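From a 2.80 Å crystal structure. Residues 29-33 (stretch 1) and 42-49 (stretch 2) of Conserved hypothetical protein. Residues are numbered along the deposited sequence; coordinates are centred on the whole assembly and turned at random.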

ATOM      1  N   PHE A  29      14.927 -16.035  -6.291  1.00 58.83           N
ATOM      2  CA  PHE A  29      16.224 -16.744  -6.093  1.00 62.18           C
ATOM      3  C   PHE A  29      16.153 -18.255  -6.046  1.00 60.03           C
ATOM      4  O   PHE A  29      15.288 -18.831  -5.395  1.00 60.71           O
ATOM      5  CB  PHE A  29      16.953 -16.308  -4.793  1.00 63.78           C
ATOM      6  CG  PHE A  29      17.373 -14.870  -4.789  1.00 64.69           C
ATOM      7  CD1 PHE A  29      18.213 -14.379  -5.792  1.00 64.76           C
ATOM      8  CD2 PHE A  29      16.912 -13.991  -3.801  1.00 65.04           C
ATOM      9  CE1 PHE A  29      18.590 -13.025  -5.821  1.00 65.43           C
ATOM     10  CE2 PHE A  29      17.282 -12.647  -3.818  1.00 65.79           C
ATOM     11  CZ  PHE A  29      18.128 -12.156  -4.839  1.00 65.42           C
ATOM     12  N   THR A  30      17.132 -18.884  -6.684  1.00 60.20           N
ATOM     13  CA  THR A  30      17.291 -20.336  -6.655  1.00 59.86           C
ATOM     14  C   THR A  30      18.776 -20.691  -6.543  1.00 56.27           C
ATOM     15  O   THR A  30      19.629 -19.906  -6.956  1.00 55.46           O
ATOM     16  CB  THR A  30      16.680 -20.977  -7.938  1.00 60.87           C
ATOM     17  OG1 THR A  30      16.482 -22.379  -7.741  1.00 61.22           O
ATOM     18  CG2 THR A  30      17.578 -20.738  -9.167  1.00 60.96           C
ATOM     19  N   GLY A  31      19.071 -21.863  -5.985  1.00 53.93           N
ATOM     20  CA  GLY A  31      20.453 -22.388  -5.913  1.00 52.18           C
ATOM     21  C   GLY A  31      20.561 -23.711  -5.158  1.00 50.30           C
ATOM     22  O   GLY A  31      19.583 -24.228  -4.656  1.00 51.11           O
ATOM     23  N   THR A  32      21.757 -24.254  -5.053  1.00 48.90           N
ATOM     24  CA  THR A  32      21.920 -25.593  -4.494  1.00 49.00           C
ATOM     25  C   THR A  32      21.835 -25.590  -2.974  1.00 48.42           C
ATOM     26  O   THR A  32      22.554 -24.846  -2.324  1.00 47.86           O
ATOM     27  CB  THR A  32      23.301 -26.197  -4.908  1.00 49.53           C
ATOM     28  OG1 THR A  32      23.412 -26.210  -6.339  1.00 48.64           O
ATOM     29  CG2 THR A  32      23.478 -27.617  -4.341  1.00 49.51           C
ATOM     30  N   LEU A  33      20.987 -26.433  -2.396  1.00 48.42           N
ATOM     31  CA  LEU A  33      20.951 -26.520  -0.935  1.00 50.09           C
ATOM     32  C   LEU A  33      22.262 -27.125  -0.409  1.00 54.19           C
ATOM     33  O   LEU A  33      22.369 -28.340  -0.188  1.00 55.55           O
ATOM     34  CB  LEU A  33      19.740 -27.327  -0.428  1.00 48.85           C
ATOM     35  CG  LEU A  33      19.725 -27.564   1.098  1.00 47.57           C
ATOM     36  CD1 LEU A  33      19.797 -26.243   1.816  1.00 48.57           C
ATOM     37  CD2 LEU A  33      18.521 -28.363   1.574  1.00 47.40           C
ATOM     38  N   LEU A  42      21.877 -22.652   3.997  1.00 52.61           N
ATOM     39  CA  LEU A  42      22.993 -22.173   3.239  1.00 51.89           C
ATOM     40  C   LEU A  42      22.791 -22.617   1.824  1.00 50.78           C
ATOM     41  O   LEU A  42      22.658 -23.800   1.566  1.00 52.04           O
ATOM     42  CB  LEU A  42      24.287 -22.760   3.803  1.00 52.71           C
ATOM     43  CG  LEU A  42      25.592 -22.510   3.015  1.00 52.80           C
ATOM     44  CD1 LEU A  42      25.753 -21.050   2.537  1.00 52.20           C
ATOM     45  CD2 LEU A  42      26.773 -22.954   3.874  1.00 52.06           C
ATOM     46  N   LEU A  43      22.741 -21.658   0.916  1.00 50.86           N
ATOM     47  CA  LEU A  43      22.706 -21.938  -0.506  1.00 52.51           C
ATOM     48  C   LEU A  43      24.065 -21.671  -1.136  1.00 54.32           C
ATOM     49  O   LEU A  43      24.792 -20.768  -0.718  1.00 53.88           O
ATOM     50  CB  LEU A  43      21.650 -21.078  -1.214  1.00 53.53           C
ATOM     51  CG  LEU A  43      20.275 -21.700  -1.450  1.00 53.37           C
ATOM     52  CD1 LEU A  43      19.774 -22.387  -0.167  1.00 52.95           C
ATOM     53  CD2 LEU A  43      19.292 -20.617  -1.995  1.00 52.22           C
ATOM     54  N   LYS A  44      24.369 -22.466  -2.162  1.00 56.96           N
ATOM     55  CA  LYS A  44      25.609 -22.413  -2.920  1.00 57.00           C
ATOM     56  C   LYS A  44      25.234 -22.116  -4.372  1.00 57.58           C
ATOM     57  O   LYS A  44      24.211 -22.577  -4.851  1.00 58.16           O
ATOM     58  CB  LYS A  44      26.331 -23.773  -2.787  1.00 57.78           C
ATOM     59  CG  LYS A  44      27.685 -23.940  -3.539  1.00 58.55           C
ATOM     60  CD  LYS A  44      28.244 -25.389  -3.445  1.00 58.40           C
ATOM     61  N   ASP A  45      26.049 -21.318  -5.051  1.00 60.96           N
ATOM     62  CA  ASP A  45      25.895 -21.040  -6.486  1.00 63.72           C
ATOM     63  C   ASP A  45      24.506 -20.542  -6.797  1.00 62.89           C
ATOM     64  O   ASP A  45      23.679 -21.280  -7.322  1.00 64.86           O
ATOM     65  CB  ASP A  45      26.238 -22.283  -7.322  1.00 67.28           C
ATOM     66  CG  ASP A  45      27.684 -22.778  -7.088  1.00 70.74           C
ATOM     67  OD1 ASP A  45      28.611 -21.922  -6.977  1.00 71.90           O
ATOM     68  OD2 ASP A  45      27.883 -24.023  -7.011  1.00 71.68           O
ATOM     69  N   VAL A  46      24.268 -19.274  -6.474  1.00 62.07           N
ATOM     70  CA  VAL A  46      22.929 -18.692  -6.491  1.00 60.33           C
ATOM     71  C   VAL A  46      22.639 -17.916  -7.788  1.00 61.31           C
ATOM     72  O   VAL A  46      23.446 -17.064  -8.222  1.00 60.83           O
ATOM     73  CB  VAL A  46      22.722 -17.787  -5.257  1.00 59.37           C
ATOM     74  CG1 VAL A  46      21.355 -17.113  -5.312  1.00 59.09           C
ATOM     75  CG2 VAL A  46      22.893 -18.609  -3.954  1.00 58.49           C
ATOM     76  N   VAL A  47      21.477 -18.218  -8.389  1.00 61.99           N
ATOM     77  CA  VAL A  47      21.060 -17.630  -9.668  1.00 61.82           C
ATOM     78  C   VAL A  47      19.732 -16.880  -9.566  1.00 61.74           C
ATOM     79  O   VAL A  47      18.892 -17.127  -8.698  1.00 58.46           O
ATOM     80  CB  VAL A  47      20.945 -18.697 -10.795  1.00 59.41           C
ATOM     81  N   ASP A  48      19.567 -15.969 -10.501  1.00 63.16           N
ATOM     82  CA  ASP A  48      18.420 -15.107 -10.588  1.00 65.32           C
ATOM     83  C   ASP A  48      18.004 -15.181 -12.067  1.00 66.11           C
ATOM     84  O   ASP A  48      18.807 -15.594 -12.909  1.00 66.63           O
ATOM     85  CB  ASP A  48      18.882 -13.711 -10.125  1.00 67.14           C
ATOM     86  CG  ASP A  48      17.996 -12.582 -10.587  1.00 69.17           C
ATOM     87  OD1 ASP A  48      17.831 -12.422 -11.811  1.00 72.70           O
ATOM     88  OD2 ASP A  48      17.520 -11.801  -9.733  1.00 69.31           O
ATOM     89  N   VAL A  49      16.768 -14.797 -12.391  1.00 67.24           N
ATOM     90  CA  VAL A  49      16.273 -14.853 -13.787  1.00 68.74           C
ATOM     91  C   VAL A  49      17.205 -14.148 -14.784  1.00 68.91           C
ATOM     92  O   VAL A  49      17.137 -14.408 -15.992  1.00 70.19           O
ATOM     93  CB  VAL A  49      14.865 -14.228 -13.937  1.00 68.32           C
TER

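Phe29, Thr32 and Leu43 cover the most surface in this contact, and they are set along a backbone ladder whose first rule is how it absorbs a kink. Stretch 1 pairs antiparallel with both arms of a bent partner, its strand running at 161° to the arm after Asp45 and 109° to the arm before it. Thr30 and Val47 form one hydrogen-bonded pair: Thr30 N donates to Val47 O at 3.2 Å, and Val47 N returns a bond to Thr30 O at 2.9 Å, both nearly straight. Two residues on, Thr32 faces Lys44 in the same way, with Thr32 N to Lys44 O and Lys44 N to Thr32 O each 3.0 Å. Between these pairs stretch 1 spends one residue, Gly31, while stretch 2 spends two, Asp45 and Val46. This is a beta bulge, placed where the second chain turns a corner at Asp45, whose phi is positive.

Gly31 suits that site because it has no side chain. An ideal CB would point toward the other stretch and sit 3.1 Å from Asp45 O and 3.1 Å from Lys44 O, too tight for carbon.

The Phe29 ring lies beside the end of the ladder, where its CD1 comes 4.2 Å from Val46 CG1, an apolar contact between side chains. The bonds Thr32 makes across the contact are all main-chain: besides exchanging hydrogen bonds with Lys44, its O lies 3.4 Å from Leu43 CA in a CA-H...O contact, while Thr32 CB and Lys44 CB sit 4.4 Å apart on the face they share with Thr30 and Val47. Leu43 lies on the other face with Leu33; Leu33 CD1 meets Leu43 CD1 at 4.3 Å, leucine against leucine, with both residues buried.

The design lesson: main-chain bonds fix the register on both flanks of the bulge, glycine makes room within it, and apolar side chains add packing near each end.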